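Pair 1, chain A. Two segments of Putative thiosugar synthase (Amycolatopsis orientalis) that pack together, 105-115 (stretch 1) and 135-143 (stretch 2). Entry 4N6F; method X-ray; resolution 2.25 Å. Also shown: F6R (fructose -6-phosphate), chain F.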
# COMPACT_ATOMS: atom_id res chain seq x y z
N GLY A 105 -1.30 12.90 -35.60
CA GLY A 105 -2.32 11.85 -35.72
C GLY A 105 -2.61 11.14 -34.41
O GLY A 105 -3.02 9.98 -34.41
N ILE A 106 -2.39 11.82 -33.29
CA ILE A 106 -2.72 11.29 -31.97
C ILE A 106 -4.09 11.84 -31.55
O ILE A 106 -4.30 13.05 -31.53
CB ILE A 106 -1.66 11.67 -30.92
CG1 ILE A 106 -0.41 10.81 -31.14
CG2 ILE A 106 -2.18 11.46 -29.51
CD1 ILE A 106 0.81 11.29 -30.38
N GLU A 107 -5.00 10.93 -31.22
CA GLU A 107 -6.38 11.29 -30.87
C GLU A 107 -6.71 11.09 -29.39
O GLU A 107 -7.79 11.47 -28.95
CB GLU A 107 -7.37 10.52 -31.76
CG GLU A 107 -7.64 11.20 -33.10
CD GLU A 107 -8.23 10.28 -34.17
OE1 GLU A 107 -7.69 9.17 -34.38
OE2 GLU A 107 -9.23 10.67 -34.81
N ILE A 108 -5.80 10.51 -28.62
CA ILE A 108 -6.03 10.34 -27.18
C ILE A 108 -5.31 11.45 -26.42
O ILE A 108 -4.11 11.68 -26.63
CB ILE A 108 -5.52 8.99 -26.68
CG1 ILE A 108 -6.13 7.85 -27.49
CG2 ILE A 108 -5.84 8.82 -25.19
CD1 ILE A 108 -5.40 6.54 -27.30
N LEU A 109 -6.04 12.09 -25.51
CA LEU A 109 -5.61 13.34 -24.92
C LEU A 109 -5.76 13.41 -23.40
O LEU A 109 -6.86 13.20 -22.86
CB LEU A 109 -6.40 14.49 -25.54
CG LEU A 109 -5.97 15.90 -25.11
CD1 LEU A 109 -4.65 16.28 -25.78
CD2 LEU A 109 -7.05 16.92 -25.45
N LYS A 110 -4.66 13.73 -22.74
CA LYS A 110 -4.65 14.09 -21.33
C LYS A 110 -5.08 15.53 -21.29
O LYS A 110 -4.32 16.42 -21.66
CB LYS A 110 -3.26 13.82 -20.74
CG LYS A 110 -3.04 14.31 -19.33
CD LYS A 110 -1.64 13.94 -18.85
CE LYS A 110 -1.36 14.38 -17.42
NZ LYS A 110 -1.02 15.81 -17.40
N LEU A 111 -6.32 15.77 -20.90
CA LEU A 111 -6.91 17.10 -20.99
C LEU A 111 -6.84 17.78 -19.64
O LEU A 111 -7.39 17.29 -18.65
CB LEU A 111 -8.37 17.00 -21.44
CG LEU A 111 -9.17 18.31 -21.47
CD1 LEU A 111 -8.58 19.30 -22.46
CD2 LEU A 111 -10.62 18.00 -21.80
N ASP A 112 -6.15 18.92 -19.62
CA ASP A 112 -5.97 19.73 -18.43
C ASP A 112 -6.34 21.18 -18.75
O ASP A 112 -5.83 21.77 -19.71
CB ASP A 112 -4.51 19.66 -17.97
CG ASP A 112 -4.18 18.35 -17.28
OD1 ASP A 112 -4.74 18.08 -16.21
OD2 ASP A 112 -3.33 17.58 -17.79
N VAL A 113 -7.28 21.71 -17.97
CA VAL A 113 -7.69 23.11 -18.02
C VAL A 113 -7.71 23.60 -16.58
O VAL A 113 -8.61 23.24 -15.81
CB VAL A 113 -9.09 23.27 -18.65
CG1 VAL A 113 -9.47 24.74 -18.72
CG2 VAL A 113 -9.13 22.64 -20.03
N ARG A 114 -6.72 24.41 -16.22
CA ARG A 114 -6.53 24.80 -14.82
C ARG A 114 -6.65 26.29 -14.56
O ARG A 114 -6.34 27.11 -15.43
CB ARG A 114 -5.17 24.31 -14.33
CG ARG A 114 -4.95 22.85 -14.64
CD ARG A 114 -3.71 22.30 -13.96
NE ARG A 114 -3.62 20.87 -14.19
CZ ARG A 114 -2.65 20.09 -13.74
NH1 ARG A 114 -1.65 20.59 -13.03
NH2 ARG A 114 -2.68 18.78 -14.02
N GLY A 115 -7.10 26.63 -13.35
CA GLY A 115 -7.01 27.99 -12.84
C GLY A 115 -5.58 28.31 -12.46
O GLY A 115 -4.72 27.42 -12.41
N GLU A 135 -15.43 16.57 -32.08
CA GLU A 135 -14.46 16.23 -33.12
C GLU A 135 -13.87 14.81 -33.02
O GLU A 135 -12.90 14.49 -33.69
CB GLU A 135 -13.32 17.22 -33.09
CG GLU A 135 -13.77 18.65 -33.32
CD GLU A 135 -12.64 19.63 -33.13
OE1 GLU A 135 -12.90 20.73 -32.61
OE2 GLU A 135 -11.49 19.29 -33.48
N GLY A 136 -14.46 13.96 -32.18
CA GLY A 136 -14.00 12.57 -32.05
C GLY A 136 -12.68 12.35 -31.32
O GLY A 136 -12.09 11.27 -31.44
N MET A 137 -12.21 13.33 -30.56
CA MET A 137 -11.05 13.09 -29.70
C MET A 137 -11.43 12.22 -28.50
O MET A 137 -12.56 12.29 -28.00
CB MET A 137 -10.44 14.41 -29.22
CG MET A 137 -9.79 15.21 -30.34
SD MET A 137 -8.34 16.13 -29.78
CE MET A 137 -7.10 14.85 -29.86
N GLU A 138 -10.48 11.42 -28.05
CA GLU A 138 -10.68 10.56 -26.88
C GLU A 138 -10.01 11.23 -25.70
O GLU A 138 -8.83 11.57 -25.77
CB GLU A 138 -10.10 9.18 -27.15
CG GLU A 138 -10.85 8.38 -28.22
CD GLU A 138 -12.13 7.70 -27.72
OE1 GLU A 138 -12.86 7.15 -28.57
OE2 GLU A 138 -12.41 7.68 -26.49
N LEU A 139 -10.75 11.42 -24.60
CA LEU A 139 -10.33 12.34 -23.55
C LEU A 139 -10.20 11.71 -22.18
O LEU A 139 -11.04 10.91 -21.77
CB LEU A 139 -11.32 13.51 -23.44
CG LEU A 139 -11.56 14.30 -24.72
CD1 LEU A 139 -12.58 15.38 -24.43
CD2 LEU A 139 -10.28 14.92 -25.25
N LEU A 140 -9.14 12.12 -21.48
CA LEU A 140 -8.93 11.84 -20.08
C LEU A 140 -8.77 13.19 -19.36
O LEU A 140 -7.64 13.69 -19.18
CB LEU A 140 -7.69 10.96 -19.88
CG LEU A 140 -7.79 9.51 -20.38
CD1 LEU A 140 -7.45 9.38 -21.85
CD2 LEU A 140 -6.85 8.62 -19.58
N PRO A 141 -9.90 13.79 -18.95
CA PRO A 141 -9.89 15.06 -18.24
C PRO A 141 -9.58 14.93 -16.75
O PRO A 141 -9.80 13.88 -16.16
CB PRO A 141 -11.31 15.61 -18.46
CG PRO A 141 -12.15 14.43 -18.78
CD PRO A 141 -11.27 13.35 -19.29
N PHE A 142 -9.08 16.02 -16.18
CA PHE A 142 -8.71 16.11 -14.77
C PHE A 142 -9.72 17.03 -14.10
O PHE A 142 -9.98 18.14 -14.59
CB PHE A 142 -7.30 16.70 -14.67
CG PHE A 142 -6.65 16.59 -13.31
CD1 PHE A 142 -6.98 15.59 -12.41
CD2 PHE A 142 -5.63 17.47 -12.98
CE1 PHE A 142 -6.34 15.51 -11.18
CE2 PHE A 142 -4.99 17.39 -11.74
CZ PHE A 142 -5.35 16.41 -10.84
N ILE A 143 -10.34 16.56 -13.01
CA ILE A 143 -11.32 17.34 -12.26
C ILE A 143 -11.12 17.23 -10.76
O ILE A 143 -10.54 16.25 -10.25
CB ILE A 143 -12.78 16.93 -12.59
CG1 ILE A 143 -13.06 15.47 -12.21
CG2 ILE A 143 -13.08 17.15 -14.07
CD1 ILE A 143 -14.53 15.14 -12.08
C1 F6R F . -1.04 16.43 -16.05
C2 F6R F . 0.27 16.22 -15.34
C3 F6R F . 0.60 16.90 -14.03
C4 F6R F . -0.16 16.18 -12.91
C5 F6R F . 0.41 16.53 -11.53
C6 F6R F . 0.07 15.46 -10.51
O2 F6R F . 1.09 15.42 -15.79
O3 F6R F . 0.30 18.30 -14.00
O4 F6R F . -1.54 16.56 -12.95
O5 F6R F . 1.83 16.67 -11.57
O6 F6R F . 0.48 15.92 -9.23
P F6R F . 1.81 15.44 -8.51
O1P F6R F . 2.89 16.19 -9.24
O2P F6R F . 1.90 13.95 -8.70
O3P F6R F . 1.54 15.82 -7.09
O HOH W 1 -8.80 20.09 -16.13

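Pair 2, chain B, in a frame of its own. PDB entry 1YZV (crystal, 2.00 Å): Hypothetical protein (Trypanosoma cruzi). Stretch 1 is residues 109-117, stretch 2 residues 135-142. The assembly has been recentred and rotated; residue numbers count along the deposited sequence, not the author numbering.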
# COMPACT_ATOMS: atom_id res chain seq x y z
N GLU B 109 29.65 10.65 -6.72
CA GLU B 109 28.86 11.89 -6.85
C GLU B 109 27.44 11.70 -7.43
O GLU B 109 26.58 12.54 -7.22
CB GLU B 109 29.61 12.89 -7.72
CG GLU B 109 30.02 12.31 -9.06
CD GLU B 109 30.78 13.27 -9.97
OE1 GLU B 109 31.10 14.41 -9.52
OE2 GLU B 109 30.99 12.91 -11.15
N VAL B 110 27.25 10.68 -8.28
CA VAL B 110 25.93 10.40 -8.86
C VAL B 110 25.15 9.53 -7.88
O VAL B 110 25.23 8.31 -7.89
CB VAL B 110 26.01 9.70 -10.23
CG1 VAL B 110 24.60 9.58 -10.82
CG2 VAL B 110 26.91 10.46 -11.18
N GLU B 111 24.49 10.19 -6.95
CA GLU B 111 23.87 9.52 -5.83
C GLU B 111 22.43 9.12 -6.07
O GLU B 111 21.92 8.25 -5.37
CB GLU B 111 23.88 10.42 -4.59
CG GLU B 111 25.24 10.57 -3.94
CD GLU B 111 25.21 11.51 -2.71
OE1 GLU B 111 24.13 11.64 -2.06
OE2 GLU B 111 26.27 12.10 -2.40
N GLN B 112 21.77 9.78 -7.02
CA GLN B 112 20.33 9.64 -7.22
C GLN B 112 19.94 9.68 -8.69
O GLN B 112 20.56 10.35 -9.49
CB GLN B 112 19.57 10.67 -6.39
CG GLN B 112 19.82 12.12 -6.82
CD GLN B 112 19.45 13.13 -5.76
OE1 GLN B 112 19.30 12.81 -4.56
NE2 GLN B 112 19.25 14.40 -6.21
N VAL B 113 18.98 8.82 -9.03
CA VAL B 113 18.52 8.62 -10.40
C VAL B 113 17.03 8.82 -10.40
O VAL B 113 16.33 8.32 -9.49
CB VAL B 113 18.89 7.18 -10.86
CG1 VAL B 113 18.15 6.82 -12.16
CG2 VAL B 113 20.50 7.02 -10.98
N VAL B 114 16.59 9.65 -11.33
CA VAL B 114 15.20 9.82 -11.65
C VAL B 114 14.92 8.95 -12.86
O VAL B 114 15.52 9.14 -13.94
CB VAL B 114 14.88 11.30 -11.95
CG1 VAL B 114 13.47 11.47 -12.49
CG2 VAL B 114 15.09 12.14 -10.69
N LEU B 115 14.00 8.00 -12.70
CA LEU B 115 13.78 6.92 -13.67
C LEU B 115 12.34 6.90 -14.18
O LEU B 115 11.39 6.94 -13.39
CB LEU B 115 14.11 5.57 -13.04
CG LEU B 115 13.80 4.23 -13.76
CD1 LEU B 115 14.58 4.13 -15.11
CD2 LEU B 115 14.18 3.04 -12.82
N TRP B 116 12.18 6.77 -15.49
CA TRP B 116 10.85 6.65 -16.10
C TRP B 116 10.94 6.03 -17.50
O TRP B 116 12.02 5.88 -18.02
CB TRP B 116 10.13 8.03 -16.16
CG TRP B 116 10.64 8.94 -17.20
CD1 TRP B 116 10.08 9.11 -18.45
CD2 TRP B 116 11.94 9.55 -17.27
NE1 TRP B 116 10.91 9.85 -19.24
CE2 TRP B 116 12.03 10.20 -18.54
CE3 TRP B 116 12.96 9.79 -16.33
CZ2 TRP B 116 13.17 10.93 -18.94
CZ3 TRP B 116 14.08 10.53 -16.73
CH2 TRP B 116 14.17 11.09 -18.03
N GLY B 117 9.80 5.58 -18.01
CA GLY B 117 9.71 5.11 -19.38
C GLY B 117 8.96 3.80 -19.52
O GLY B 117 7.93 3.58 -18.83
N LYS B 135 23.39 0.59 -4.50
CA LYS B 135 23.18 1.49 -3.37
C LYS B 135 22.94 2.93 -3.81
O LYS B 135 23.32 3.87 -3.13
CB LYS B 135 24.30 1.36 -2.33
CG LYS B 135 24.46 -0.07 -1.78
CD LYS B 135 25.59 -0.13 -0.74
CE LYS B 135 26.06 -1.58 -0.39
NZ LYS B 135 27.39 -1.60 0.42
N LYS B 136 22.23 3.09 -4.93
CA LYS B 136 21.80 4.41 -5.37
C LYS B 136 20.36 4.65 -4.90
O LYS B 136 19.58 3.71 -4.75
CB LYS B 136 21.88 4.50 -6.89
CG LYS B 136 23.24 4.16 -7.53
CD LYS B 136 24.30 5.16 -7.14
CE LYS B 136 25.63 4.88 -7.80
NZ LYS B 136 26.62 6.00 -7.52
N LYS B 137 20.00 5.91 -4.73
CA LYS B 137 18.61 6.33 -4.52
C LYS B 137 17.98 6.36 -5.89
O LYS B 137 18.61 6.76 -6.87
CB LYS B 137 18.56 7.74 -3.89
CG LYS B 137 17.09 8.29 -3.67
CD LYS B 137 17.10 9.67 -3.00
CE LYS B 137 17.33 9.61 -1.47
NZ LYS B 137 18.06 10.84 -0.96
N VAL B 138 16.78 5.82 -6.00
CA VAL B 138 16.08 5.82 -7.29
C VAL B 138 14.61 6.23 -7.10
O VAL B 138 13.93 5.76 -6.18
CB VAL B 138 16.29 4.48 -8.10
CG1 VAL B 138 16.06 3.29 -7.29
CG2 VAL B 138 15.45 4.45 -9.37
N VAL B 139 14.18 7.21 -7.88
CA VAL B 139 12.83 7.75 -7.78
C VAL B 139 12.15 7.54 -9.10
O VAL B 139 12.71 7.91 -10.16
CB VAL B 139 12.86 9.24 -7.41
CG1 VAL B 139 11.42 9.77 -7.13
CG2 VAL B 139 13.71 9.39 -6.21
N ILE B 140 11.05 6.79 -9.06
CA ILE B 140 10.29 6.50 -10.25
C ILE B 140 9.34 7.71 -10.48
O ILE B 140 8.58 8.07 -9.60
CB ILE B 140 9.48 5.18 -10.10
CG1 ILE B 140 10.34 4.03 -9.59
CG2 ILE B 140 8.76 4.82 -11.38
CD1 ILE B 140 11.47 3.69 -10.46
N ALA B 141 9.30 8.24 -11.71
CA ALA B 141 8.29 9.24 -12.07
C ALA B 141 7.12 8.51 -12.68
O ALA B 141 7.11 8.25 -13.89
CB ALA B 141 8.84 10.27 -13.05
N VAL B 142 6.15 8.13 -11.86
CA VAL B 142 5.07 7.27 -12.33
C VAL B 142 4.29 7.81 -13.52
O VAL B 142 3.79 7.03 -14.37
CB VAL B 142 4.11 6.84 -11.14
CG1 VAL B 142 3.35 8.00 -10.53
CG2 VAL B 142 3.12 5.72 -11.57
O HOH W 2 22.94 7.11 -3.05
O HOH W 3 20.30 11.26 -2.63

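Both pairs are two neighbouring parallel strands, with N-to-C directions 10° apart in pair 1 and 16° apart in pair 2, and fourteen central residues superpose to 0.9 Å. The shared rule is the parallel ladder, in which alternate residues of one strand bond to both sides of their partner. In pair 1, Glu A138 N gives to Glu A107 O (2.8 Å), Leu A109 N to Glu A138 O (2.8 Å), Leu A140 N to Leu A109 O (2.9 Å) and Leu A111 N to Leu A140 O (3.0 Å). Pair 2 repeats this at the matching positions, from Lys B137 N to Glu B111 O (3.1 Å) through Leu B115 N to Val B139 O (2.9 Å). The last rung differs in quality: Phe A142 N to Leu A111 O is weak at 3.3 Å, whereas Ala B141 N reaches Leu B115 O at 3.0 Å with a straighter angle. Pro A141, which has no amide hydrogen, costs the ladder nothing, because the donors to stretch 1 are the residues before and after it, Leu A140 N and Phe A142 N; Ile B140, at the matching position, likewise gives no amide bond to stretch 1. Each instead brings its CA to 3.4 Å from the leucine carbonyl, Pro A141 CA to Leu A111 O and Ile B140 CA to Leu B115 O.

One sheet face is apolar in both pairs. Leu A109, Leu A111, Leu A139 and Pro A141 match Val B113, Leu B115, Val B138 and Ile B140. The leucine at the matching position, Leu A111 and Leu B115, has the same t, p rotamer and serves as the hub: Leu A111 CD2 lies 4.2 Å from both Leu A139 CD1 and Pro A141 CB, while Leu B115 CD2 lies 3.9 Å from Val B138 CG2 and 3.7 Å from Ile B140 CD1. The Ile B140 side chain, whose end comes nearer to the other strand, makes the closer approach.

The face of Ile A108 and Leu A140 is less uniform. Ile A108 CG2 meets Leu A140 CD1 at 3.7 Å; in pair 2, Gln B112 replaces the isoleucine, and a water joins Gln B112 OE1 (2.7 Å) to Lys B137 NZ (2.8 Å). On this face Lys A110 NZ is covalently bound to C1 of fructose-6-phosphate (1.5 Å), where pair 2 has Val B114.

At the entrance, Met A137 lays CE 3.6 Å from Glu A107 O, but Lys B136 turns NZ into a 2.7 Å hydrogen bond to Val B110 O. At the exit, Phe A142 brings CB 3.3 Å from Asp A112 OD1; Ala B141 CB simply rests 4.0 Å from Trp B116 CB.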